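Local coordinates for putative polysaccharide biosynthesis protein with aminopeptidase-like domain (Clostridium acetobutylicum, PDB 3K9T), which probably takes part in the biosynthesis of modified polysaccharides, binds one zinc ion per subunit and is not expected to have peptidase activity, at residues M107-D110 and E111-Y115; D147-D151 and D152-V156; N361-K365 and C366-L370; M392-V395 and L396-D400. All blocks are in the same frame, centred on the assembly; numbering follows the deposited sequence.

The four contacts form two pairs on opposite sides of the chain's centre. Along the sequence they come in numerical order. Contacts 1 and 2 belong to the insert domain. Their centres are 8 Å apart, and both reach the antiparallel sheet in which strands 103-108 and 153-163 are neighbours. Contacts 3 and 4 belong to the permutated winged helix-turn-helix domain. Their centres are 9 Å apart, and segment 361-370 packs on helix 389-398. Between contacts 1 and 3 the centres are 82 Å apart. Contacts 3 and 4 touch the second subunit, whereas contacts 1 and 2 meet no other chain. The C-terminal domain thus contributes to the trimer interface, and the two insert contacts do not.

Contact 1: residues M107-D110 and E111-Y115; sequences MTLD and ELKPY
The carbonyl oxygen of Thr108 accepts two backbone bonds. Leu112 N approaches it almost head-on, with Leu112 N to Thr108 O at 3.0 Å. Glu111 N comes from above the carbonyl plane, also 3.0 Å from Thr108 O. The Glu111 side chain folds back to the other end of the same residue. Its OE2 takes the amide hydrogen of Thr108 at 3.0 Å from Thr108 N. That bond is fairly straight (164°) and uses the anti lone pair of the carboxylate. A nearly eclipsed first torsion of Glu111 (chi1 -13°) and an extended chain beyond CG bring the carboxylate there. One residue on, Lys113 N bonds to Leu109 O at 2.8 Å. The Lys113 chain runs past Leu109, with CE 3.7 Å from Leu109 CG. On the inner side, SE of Met107, a selenomethionine, meets Leu112 CD1 at 3.9 Å. Met107 and Leu112 cross at about a right angle, and both touch Val156 and Trp137. Thr108 is the N-cap of helix 109-112. The return bond from its amide to Glu111 is one half of a capping box, at the point where strand 103-108 passes into a helix.

Contact 2: residues D147-D151 and D152-V156; sequences DELCD and DDYEV
This is a local contact round a turn, where the loop after helix 143-147 leads into strand 153-163 of the insert domain. Tyr154 reaches back along the chain and closes the turn on Cys150. Its hydroxyl donates a hydrogen bond to the Cys150 carbonyl, with Tyr154 OH to Cys150 O at 2.7 Å. The donor is tilted 23° from the carbonyl plane. Cys150 O itself lies at the edge of the ring, near its plane, and 3.2 Å from Tyr154 CE2. The aromatic edge and the hydroxyl therefore both face the same backbone oxygen. CG of Tyr154 is turned away from its own carbonyl carbon (chi1 -70°), and the ring extends across the turn. Leu149 crosses the end of the ring at a slant, with CD2 3.7 Å from Tyr154 OH. Cys150 CB approaches Tyr154 OH as well, at 3.9 Å. Just ahead of the strand, Asp152 OD2 lies 4.0 Å above one face of the Tyr154 ring, displaced towards its rim. That oxygen also accepts a hydrogen bond from Ser81 N, a bond consistent with holding the carboxylate over that face. Leu109, from helix 109-112, packs on Leu149, Asp151 and Tyr154. Val86 of strand 85-88 touches both Leu149 and Tyr154. The closed turn thus packs against helix 109-112 and against edge strand 85-88 of the antiparallel sheet.

Contact 3: residues N361-K365 and C366-L370; sequences NLNPK and CEPQL
Asn363 and Pro368 face each other across an irregular loop, their CA atoms 6.4 Å apart, and Cys366 makes the turn with a positive phi of 64°. The side chain of Asn363 points into this bend. Its CG lies opposite the backbone N (chi1 -170°), which sends the amide across the loop. There ND2 is 3.1 Å from Cys366 O and 3.9 Å from Pro368 CB. Two waters bridge the loop. One accepts from Asn361 ND2 at 3.0 Å and donates to Cys366 O at 3.0 Å. The other accepts from Asn363 ND2 at 3.0 Å. It also lies near Lys365 O and Glu367 O, and which of these it serves at a given time is not settled. Asn361 also opens the loop with an Asx turn. Its OD1 accepts from Asn363 N at 2.8 Å, with an N-H...O angle of 151°. The same side chain uses ND2 to bond Leu396 O on helix 389-398. Two charged side chains of the loop reach the second subunit: Lys365 NZ pairs with Glu239 of that subunit, and Glu367 OE2 with its Arg300. Pro368 packs inward on Leu396 and Leu431. Asn361 and the waters link backbone groups of a loop that has no regular helix or strand bonding across it. Glu367 O also accepts from Trp65 NE1 of the second subunit. Polar bridging within the loop and charged pairs with the neighbouring chain imply a loop shaped both by its own fold and by subunit contact.

Contact 4: residues M392-V395 and L396-D400; sequences MFWV and LNMSD
The indole of Trp394 meets the selenium of Met398, a selenomethionine, at a slant to its six-membered ring. SE is 4.5 Å from the centroid of that ring and 59° off its normal, a Met-aromatic contact. The nearest ring atom is Trp394 CE3, 3.5 Å from Met398 SE. The two side chains lie side by side and point the same way. Met398 runs extended at chi2 and bends at chi3 (75°), which leaves its selenium alongside the benzene part of the indole. Both residues touch Ile408 of helix 405-412. Trp295 of the second subunit meets the Trp394 ring with the planes nearly perpendicular. The helical backbone sets the spacing: Met398 N bonds to Trp394 O at 2.9 Å, and Leu396 N to Met392 O at 2.9 Å. At the end of the helix Ser399 brings two donors to one carbonyl. Its OG donates to the backbone of Val395, with Ser399 OG to Val395 O at 2.7 Å. Ser399 N makes a weak bond to the same oxygen, at 3.1 Å. Val395 itself packs on Ile419 and Leu426 of helix 416-428. Ser399 then leaves helical geometry as the centre of an inverse gamma turn. The Ser399 hydroxyl, with a weak bond from its own amide, thus meets the Val395 carbonyl at the C-terminal end of helix 389-398, which packs against helices 405-412 and 416-428 of the permutated winged helix-turn-helix domain.

Contact 1: residues M107-D110 and E111-Y115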
loop_
_atom_site.group_PDB
_atom_site.type_symbol
_atom_site.label_atom_id
_atom_site.label_comp_id
_atom_site.label_asym_id
_atom_site.label_seq_id
_atom_site.Cartn_x
_atom_site.Cartn_y
_atom_site.Cartn_z
HETATM N N MSE A 107 -21.530 60.788 -6.556
HETATM C CA MSE A 107 -20.697 60.394 -7.667
HETATM C C MSE A 107 -21.548 60.008 -8.868
HETATM O O MSE A 107 -22.726 59.641 -8.733
HETATM C CB MSE A 107 -19.711 59.280 -7.282
HETATM C CG MSE A 107 -19.962 58.626 -5.959
HETATM SE SE MSE A 107 -18.544 57.364 -5.551
HETATM C CE MSE A 107 -18.524 57.717 -3.677
ATOM N N THR A 108 -20.951 60.158 -10.046
ATOM C CA THR A 108 -21.592 59.749 -11.274
ATOM C C THR A 108 -21.385 58.234 -11.410
ATOM O O THR A 108 -20.527 57.661 -10.726
ATOM C CB THR A 108 -21.025 60.502 -12.490
ATOM O OG1 THR A 108 -19.789 59.908 -12.895
ATOM C CG2 THR A 108 -20.831 62.006 -12.169
ATOM N N LEU A 109 -22.169 57.592 -12.282
ATOM C CA LEU A 109 -22.075 56.137 -12.466
ATOM C C LEU A 109 -20.641 55.703 -12.757
ATOM O O LEU A 109 -20.149 54.719 -12.162
ATOM C CB LEU A 109 -23.019 55.618 -13.570
ATOM C CG LEU A 109 -23.152 54.078 -13.702
ATOM C CD1 LEU A 109 -23.661 53.432 -12.431
ATOM C CD2 LEU A 109 -24.056 53.659 -14.846
ATOM N N ASP A 110 -19.970 56.447 -13.643
ATOM C CA ASP A 110 -18.596 56.122 -14.032
ATOM C C ASP A 110 -17.584 56.215 -12.888
ATOM O O ASP A 110 -16.578 55.492 -12.896
ATOM C CB ASP A 110 -18.154 57.008 -15.177
ATOM C CG ASP A 110 -18.983 56.792 -16.413
ATOM O OD1 ASP A 110 -19.230 55.615 -16.765
ATOM O OD2 ASP A 110 -19.394 57.803 -17.025
ATOM N N GLU A 111 -17.841 57.092 -11.912
ATOM C CA GLU A 111 -16.932 57.230 -10.762
ATOM C C GLU A 111 -17.264 56.142 -9.732
ATOM O O GLU A 111 -16.374 55.677 -9.039
ATOM C CB GLU A 111 -16.967 58.640 -10.112
ATOM C CG GLU A 111 -17.663 59.720 -10.911
ATOM C CD GLU A 111 -17.453 61.142 -10.376
ATOM O OE1 GLU A 111 -16.378 61.738 -10.633
ATOM O OE2 GLU A 111 -18.391 61.689 -9.749
ATOM N N LEU A 112 -18.539 55.753 -9.647
ATOM C CA LEU A 112 -18.984 54.690 -8.735
ATOM C C LEU A 112 -18.540 53.290 -9.196
ATOM O O LEU A 112 -18.075 52.474 -8.376
ATOM C CB LEU A 112 -20.514 54.710 -8.582
ATOM C CG LEU A 112 -21.209 53.888 -7.480
ATOM C CD1 LEU A 112 -20.675 54.189 -6.078
ATOM C CD2 LEU A 112 -22.714 54.137 -7.529
ATOM N N LYS A 113 -18.656 53.043 -10.508
ATOM C CA LYS A 113 -18.410 51.715 -11.118
ATOM C C LYS A 113 -17.193 50.948 -10.574
ATOM O O LYS A 113 -17.294 49.752 -10.297
ATOM C CB LYS A 113 -18.339 51.802 -12.647
ATOM C CG LYS A 113 -19.699 51.838 -13.372
ATOM C CD LYS A 113 -19.505 51.699 -14.899
ATOM C CE LYS A 113 -20.801 51.942 -15.691
ATOM N NZ LYS A 113 -20.664 51.630 -17.151
ATOM N N PRO A 114 -16.051 51.626 -10.381
ATOM C CA PRO A 114 -14.904 50.862 -9.893
ATOM C C PRO A 114 -15.093 50.265 -8.493
ATOM O O PRO A 114 -14.459 49.263 -8.201
ATOM C CB PRO A 114 -13.754 51.884 -9.919
ATOM C CG PRO A 114 -14.249 52.989 -10.733
ATOM C CD PRO A 114 -15.711 53.042 -10.526
ATOM N N TYR A 115 -15.968 50.855 -7.671
ATOM C CA TYR A 115 -16.275 50.326 -6.325
ATOM C C TYR A 115 -17.476 49.350 -6.284
ATOM O O TYR A 115 -17.863 48.900 -5.215
ATOM C CB TYR A 115 -16.553 51.472 -5.356
ATOM C CG TYR A 115 -15.433 52.463 -5.285
ATOM C CD1 TYR A 115 -15.346 53.511 -6.201
ATOM C CD2 TYR A 115 -14.447 52.353 -4.297
ATOM C CE1 TYR A 115 -14.305 54.418 -6.127
ATOM C CE2 TYR A 115 -13.420 53.253 -4.200
ATOM C CZ TYR A 115 -13.343 54.280 -5.120
ATOM O OH TYR A 115 -12.303 55.169 -5.034
#

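Contact 2: residues D147-D151 and D152-V156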
loop_
_atom_site.group_PDB
_atom_site.type_symbol
_atom_site.label_atom_id
_atom_site.label_comp_id
_atom_site.label_asym_id
_atom_site.label_seq_id
_atom_site.Cartn_x
_atom_site.Cartn_y
_atom_site.Cartn_z
ATOM N N ASP A 147 -26.829 46.074 -14.656
ATOM C CA ASP A 147 -27.146 46.343 -16.062
ATOM C C ASP A 147 -28.310 47.312 -16.256
ATOM O O ASP A 147 -28.430 47.918 -17.316
ATOM C CB ASP A 147 -27.485 45.042 -16.797
ATOM C CG ASP A 147 -26.310 44.074 -16.894
ATOM O OD1 ASP A 147 -25.134 44.519 -16.824
ATOM O OD2 ASP A 147 -26.588 42.858 -17.050
ATOM N N GLU A 148 -29.178 47.430 -15.253
ATOM C CA GLU A 148 -30.304 48.335 -15.313
ATOM C C GLU A 148 -29.951 49.702 -14.712
ATOM O O GLU A 148 -30.802 50.580 -14.696
ATOM C CB GLU A 148 -31.560 47.711 -14.654
ATOM C CG GLU A 148 -32.394 46.814 -15.603
ATOM N N LEU A 149 -28.707 49.913 -14.269
ATOM C CA LEU A 149 -28.314 51.209 -13.664
ATOM C C LEU A 149 -27.994 52.287 -14.686
ATOM O O LEU A 149 -27.360 52.022 -15.697
ATOM C CB LEU A 149 -27.091 51.082 -12.763
ATOM C CG LEU A 149 -27.228 50.493 -11.363
ATOM C CD1 LEU A 149 -25.829 50.340 -10.843
ATOM C CD2 LEU A 149 -28.063 51.389 -10.465
ATOM N N CYS A 150 -28.390 53.520 -14.376
ATOM C CA CYS A 150 -28.191 54.672 -15.278
ATOM C C CYS A 150 -26.978 55.533 -15.049
ATOM O O CYS A 150 -26.376 55.530 -13.964
ATOM C CB CYS A 150 -29.351 55.629 -15.132
ATOM S SG CYS A 150 -30.734 54.940 -15.868
ATOM N N ASP A 151 -26.647 56.284 -16.101
ATOM C CA ASP A 151 -25.759 57.419 -15.973
ATOM C C ASP A 151 -26.560 58.348 -15.073
ATOM O O ASP A 151 -27.751 58.565 -15.310
ATOM C CB ASP A 151 -25.466 58.081 -17.327
ATOM C CG ASP A 151 -24.176 57.582 -17.962
ATOM O OD1 ASP A 151 -23.871 56.376 -17.856
ATOM O OD2 ASP A 151 -23.460 58.413 -18.566
ATOM N N ASP A 152 -25.937 58.863 -14.020
ATOM C CA ASP A 152 -26.687 59.627 -13.031
ATOM C C ASP A 152 -25.740 60.175 -11.970
ATOM O O ASP A 152 -24.534 59.892 -12.005
ATOM C CB ASP A 152 -27.739 58.704 -12.365
ATOM C CG ASP A 152 -28.832 59.462 -11.651
ATOM O OD1 ASP A 152 -28.925 60.673 -11.847
ATOM O OD2 ASP A 152 -29.604 58.864 -10.883
ATOM N N ASP A 153 -26.286 60.997 -11.071
ATOM C CA ASP A 153 -25.585 61.416 -9.861
ATOM C C ASP A 153 -26.210 60.608 -8.750
ATOM O O ASP A 153 -27.430 60.642 -8.522
ATOM C CB ASP A 153 -25.695 62.923 -9.573
ATOM C CG ASP A 153 -24.691 63.748 -10.370
ATOM O OD1 ASP A 153 -23.467 63.455 -10.310
ATOM O OD2 ASP A 153 -25.137 64.694 -11.052
ATOM N N TYR A 154 -25.354 59.848 -8.082
ATOM C CA TYR A 154 -25.783 58.956 -7.040
ATOM C C TYR A 154 -25.260 59.441 -5.704
ATOM O O TYR A 154 -24.121 59.862 -5.614
ATOM C CB TYR A 154 -25.259 57.541 -7.323
ATOM C CG TYR A 154 -25.913 56.837 -8.495
ATOM C CD1 TYR A 154 -27.155 56.220 -8.350
ATOM C CD2 TYR A 154 -25.286 56.773 -9.742
ATOM C CE1 TYR A 154 -27.767 55.569 -9.411
ATOM C CE2 TYR A 154 -25.885 56.111 -10.816
ATOM C CZ TYR A 154 -27.134 55.507 -10.643
ATOM O OH TYR A 154 -27.760 54.850 -11.691
ATOM N N GLU A 155 -26.112 59.409 -4.683
ATOM C CA GLU A 155 -25.682 59.595 -3.304
ATOM C C GLU A 155 -25.161 58.229 -2.832
ATOM O O GLU A 155 -25.857 57.210 -2.954
ATOM C CB GLU A 155 -26.841 60.042 -2.409
ATOM C CG GLU A 155 -26.393 60.674 -1.085
ATOM C CD GLU A 155 -27.528 60.863 -0.081
ATOM O OE1 GLU A 155 -28.674 60.469 -0.364
ATOM O OE2 GLU A 155 -27.263 61.389 1.016
ATOM N N VAL A 156 -23.933 58.220 -2.326
ATOM C CA VAL A 156 -23.271 57.016 -1.875
ATOM C C VAL A 156 -22.972 57.155 -0.396
ATOM O O VAL A 156 -22.172 57.999 0.007
ATOM C CB VAL A 156 -21.966 56.799 -2.636
ATOM C CG1 VAL A 156 -21.271 55.499 -2.170
ATOM C CG2 VAL A 156 -22.246 56.787 -4.145
#

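Contact 3: residues N361-K365 and C366-L370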
loop_
_atom_site.group_PDB
_atom_site.type_symbol
_atom_site.label_atom_id
_atom_site.label_comp_id
_atom_site.label_asym_id
_atom_site.label_seq_id
_atom_site.Cartn_x
_atom_site.Cartn_y
_atom_site.Cartn_z
ATOM N N ASN A 361 -8.323 -9.609 27.372
ATOM C CA ASN A 361 -9.021 -10.887 27.489
ATOM C C ASN A 361 -8.508 -11.608 28.737
ATOM O O ASN A 361 -7.312 -11.912 28.824
ATOM C CB ASN A 361 -8.745 -11.704 26.208
ATOM C CG ASN A 361 -9.499 -13.010 26.130
ATOM O OD1 ASN A 361 -9.988 -13.524 27.122
ATOM N ND2 ASN A 361 -9.536 -13.591 24.936
ATOM N N LEU A 362 -9.396 -11.870 29.703
ATOM C CA LEU A 362 -9.009 -12.575 30.938
ATOM C C LEU A 362 -8.914 -14.079 30.804
ATOM O O LEU A 362 -8.506 -14.747 31.762
ATOM C CB LEU A 362 -9.904 -12.186 32.123
ATOM C CG LEU A 362 -9.777 -10.704 32.515
ATOM C CD1 LEU A 362 -10.663 -10.459 33.656
ATOM C CD2 LEU A 362 -8.358 -10.307 32.892
ATOM N N ASN A 363 -9.278 -14.602 29.628
ATOM C CA ASN A 363 -9.141 -16.022 29.290
ATOM C C ASN A 363 -8.437 -16.133 27.930
ATOM O O ASN A 363 -8.994 -16.616 26.957
ATOM C CB ASN A 363 -10.518 -16.697 29.223
ATOM C CG ASN A 363 -10.426 -18.219 29.114
ATOM O OD1 ASN A 363 -10.330 -18.907 30.119
ATOM N ND2 ASN A 363 -10.469 -18.741 27.888
ATOM N N PRO A 364 -7.196 -15.687 27.855
ATOM C CA PRO A 364 -6.540 -15.651 26.545
ATOM C C PRO A 364 -6.115 -17.016 25.993
ATOM O O PRO A 364 -5.930 -17.136 24.789
ATOM C CB PRO A 364 -5.312 -14.784 26.805
ATOM C CG PRO A 364 -4.964 -15.072 28.273
ATOM C CD PRO A 364 -6.300 -15.291 28.955
ATOM N N LYS A 365 -5.942 -18.013 26.864
ATOM C CA LYS A 365 -5.543 -19.347 26.444
ATOM C C LYS A 365 -6.728 -20.148 25.887
ATOM O O LYS A 365 -7.489 -20.762 26.619
ATOM C CB LYS A 365 -4.837 -20.112 27.563
ATOM C CG LYS A 365 -3.504 -19.505 27.936
ATOM C CD LYS A 365 -2.733 -20.428 28.869
ATOM C CE LYS A 365 -1.647 -19.687 29.672
ATOM N NZ LYS A 365 -1.118 -20.548 30.786
ATOM N N CYS A 366 -6.831 -20.140 24.560
ATOM C CA CYS A 366 -7.949 -20.692 23.831
ATOM C C CYS A 366 -9.223 -19.941 24.144
ATOM O O CYS A 366 -9.304 -19.095 25.062
ATOM C CB CYS A 366 -8.111 -22.165 24.094
ATOM S SG CYS A 366 -6.641 -23.067 23.732
ATOM N N GLU A 367 -10.240 -20.228 23.360
ATOM C CA GLU A 367 -11.484 -19.516 23.571
ATOM C C GLU A 367 -12.145 -20.044 24.832
ATOM O O GLU A 367 -11.838 -21.149 25.299
ATOM C CB GLU A 367 -12.381 -19.470 22.307
ATOM C CG GLU A 367 -12.788 -20.747 21.652
ATOM C CD GLU A 367 -13.357 -20.555 20.236
ATOM O OE1 GLU A 367 -13.010 -19.604 19.502
ATOM O OE2 GLU A 367 -14.155 -21.415 19.843
ATOM N N PRO A 368 -12.960 -19.207 25.468
ATOM C CA PRO A 368 -13.673 -19.668 26.639
ATOM C C PRO A 368 -14.784 -20.578 26.197
ATOM O O PRO A 368 -15.227 -20.485 25.051
ATOM C CB PRO A 368 -14.255 -18.383 27.228
ATOM C CG PRO A 368 -14.316 -17.441 26.125
ATOM C CD PRO A 368 -13.204 -17.787 25.187
ATOM N N GLN A 369 -15.230 -21.455 27.082
ATOM C CA GLN A 369 -16.354 -22.315 26.758
ATOM C C GLN A 369 -17.611 -21.454 26.929
ATOM O O GLN A 369 -18.236 -21.486 27.983
ATOM C CB GLN A 369 -16.333 -23.534 27.678
ATOM C CG GLN A 369 -17.388 -24.583 27.390
ATOM C CD GLN A 369 -17.084 -25.917 28.027
ATOM O OE1 GLN A 369 -16.316 -26.010 28.994
ATOM N NE2 GLN A 369 -17.679 -26.972 27.477
ATOM N N LEU A 370 -17.931 -20.630 25.921
ATOM C CA LEU A 370 -19.058 -19.689 26.031
ATOM C C LEU A 370 -20.263 -20.583 26.374
ATOM O O LEU A 370 -20.539 -21.545 25.666
ATOM C CB LEU A 370 -19.267 -18.810 24.750
ATOM C CG LEU A 370 -18.379 -17.590 24.332
ATOM C CD1 LEU A 370 -18.863 -16.842 23.056
ATOM C CD2 LEU A 370 -18.259 -16.556 25.417
HETATM O O HOH W 1 -10.263 -16.384 24.048
HETATM O O HOH W 2 -9.986 -21.611 27.339
#

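Contact 4: residues M392-V395 and L396-D400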
loop_
_atom_site.group_PDB
_atom_site.type_symbol
_atom_site.label_atom_id
_atom_site.label_comp_id
_atom_site.label_asym_id
_atom_site.label_seq_id
_atom_site.Cartn_x
_atom_site.Cartn_y
_atom_site.Cartn_z
HETATM N N MSE A 392 -17.978 -11.052 18.991
HETATM C CA MSE A 392 -17.387 -11.416 20.290
HETATM C C MSE A 392 -16.054 -12.092 20.104
HETATM O O MSE A 392 -15.099 -11.768 20.823
HETATM C CB MSE A 392 -18.324 -12.302 21.109
HETATM C CG MSE A 392 -19.495 -11.531 21.619
HETATM SE SE MSE A 392 -20.509 -12.445 22.972
HETATM C CE MSE A 392 -20.157 -14.343 22.660
ATOM N N PHE A 393 -15.991 -13.023 19.135
ATOM C CA PHE A 393 -14.764 -13.771 18.854
ATOM C C PHE A 393 -13.608 -12.866 18.435
ATOM O O PHE A 393 -12.458 -13.141 18.781
ATOM C CB PHE A 393 -14.985 -14.844 17.792
ATOM C CG PHE A 393 -15.804 -16.016 18.264
ATOM C CD1 PHE A 393 -15.441 -16.726 19.402
ATOM C CD2 PHE A 393 -16.898 -16.462 17.515
ATOM C CE1 PHE A 393 -16.186 -17.829 19.818
ATOM C CE2 PHE A 393 -17.654 -17.548 17.930
ATOM C CZ PHE A 393 -17.285 -18.242 19.079
ATOM N N TRP A 394 -13.908 -11.813 17.675
ATOM C CA TRP A 394 -12.904 -10.792 17.348
ATOM C C TRP A 394 -12.389 -10.056 18.573
ATOM O O TRP A 394 -11.173 -9.869 18.705
ATOM C CB TRP A 394 -13.453 -9.746 16.396
ATOM C CG TRP A 394 -13.295 -10.084 14.961
ATOM C CD1 TRP A 394 -14.286 -10.293 14.064
ATOM C CD2 TRP A 394 -12.074 -10.269 14.265
ATOM N NE1 TRP A 394 -13.763 -10.583 12.843
ATOM C CE2 TRP A 394 -12.402 -10.565 12.928
ATOM C CE3 TRP A 394 -10.728 -10.225 14.643
ATOM C CZ2 TRP A 394 -11.434 -10.784 11.946
ATOM C CZ3 TRP A 394 -9.757 -10.463 13.675
ATOM C CH2 TRP A 394 -10.111 -10.748 12.341
ATOM N N VAL A 395 -13.308 -9.623 19.444
ATOM C CA VAL A 395 -12.933 -8.909 20.652
ATOM C C VAL A 395 -12.053 -9.777 21.553
ATOM O O VAL A 395 -11.036 -9.324 22.067
ATOM C CB VAL A 395 -14.139 -8.409 21.430
ATOM C CG1 VAL A 395 -13.697 -7.918 22.784
ATOM C CG2 VAL A 395 -14.820 -7.291 20.675
ATOM N N LEU A 396 -12.420 -11.039 21.710
ATOM C CA LEU A 396 -11.616 -11.944 22.532
ATOM C C LEU A 396 -10.261 -12.168 21.900
ATOM O O LEU A 396 -9.233 -12.186 22.585
ATOM C CB LEU A 396 -12.320 -13.289 22.728
ATOM C CG LEU A 396 -13.570 -13.226 23.626
ATOM C CD1 LEU A 396 -14.472 -14.414 23.415
ATOM C CD2 LEU A 396 -13.122 -13.145 25.082
ATOM N N ASN A 397 -10.261 -12.298 20.586
ATOM C CA ASN A 397 -9.075 -12.700 19.896
ATOM C C ASN A 397 -8.042 -11.595 19.847
ATOM O O ASN A 397 -6.846 -11.845 20.030
ATOM C CB ASN A 397 -9.419 -13.224 18.508
ATOM C CG ASN A 397 -8.197 -13.521 17.708
ATOM O OD1 ASN A 397 -7.670 -12.624 17.071
ATOM N ND2 ASN A 397 -7.713 -14.772 17.752
HETATM N N MSE A 398 -8.503 -10.373 19.647
HETATM C CA MSE A 398 -7.587 -9.244 19.543
HETATM C C MSE A 398 -7.356 -8.446 20.831
HETATM O O MSE A 398 -6.547 -7.545 20.817
HETATM C CB MSE A 398 -8.061 -8.299 18.451
HETATM C CG MSE A 398 -7.863 -8.878 17.046
HETATM SE SE MSE A 398 -8.553 -7.670 15.716
HETATM C CE MSE A 398 -7.116 -6.329 15.784
ATOM N N SER A 399 -8.041 -8.748 21.931
ATOM C CA SER A 399 -7.821 -7.996 23.160
ATOM C C SER A 399 -6.597 -8.496 23.929
ATOM O O SER A 399 -6.699 -9.160 24.974
ATOM C CB SER A 399 -9.078 -7.976 24.024
ATOM O OG SER A 399 -10.068 -7.189 23.396
ATOM N N ASP A 400 -5.423 -8.173 23.406
ATOM C CA ASP A 400 -4.161 -8.536 24.085
ATOM C C ASP A 400 -3.616 -7.408 24.946
ATOM O O ASP A 400 -2.526 -7.516 25.476
ATOM C CB ASP A 400 -3.097 -8.965 23.069
ATOM C CG ASP A 400 -2.880 -7.954 21.950
ATOM O OD1 ASP A 400 -3.493 -6.855 21.967
ATOM O OD2 ASP A 400 -2.083 -8.292 21.047
#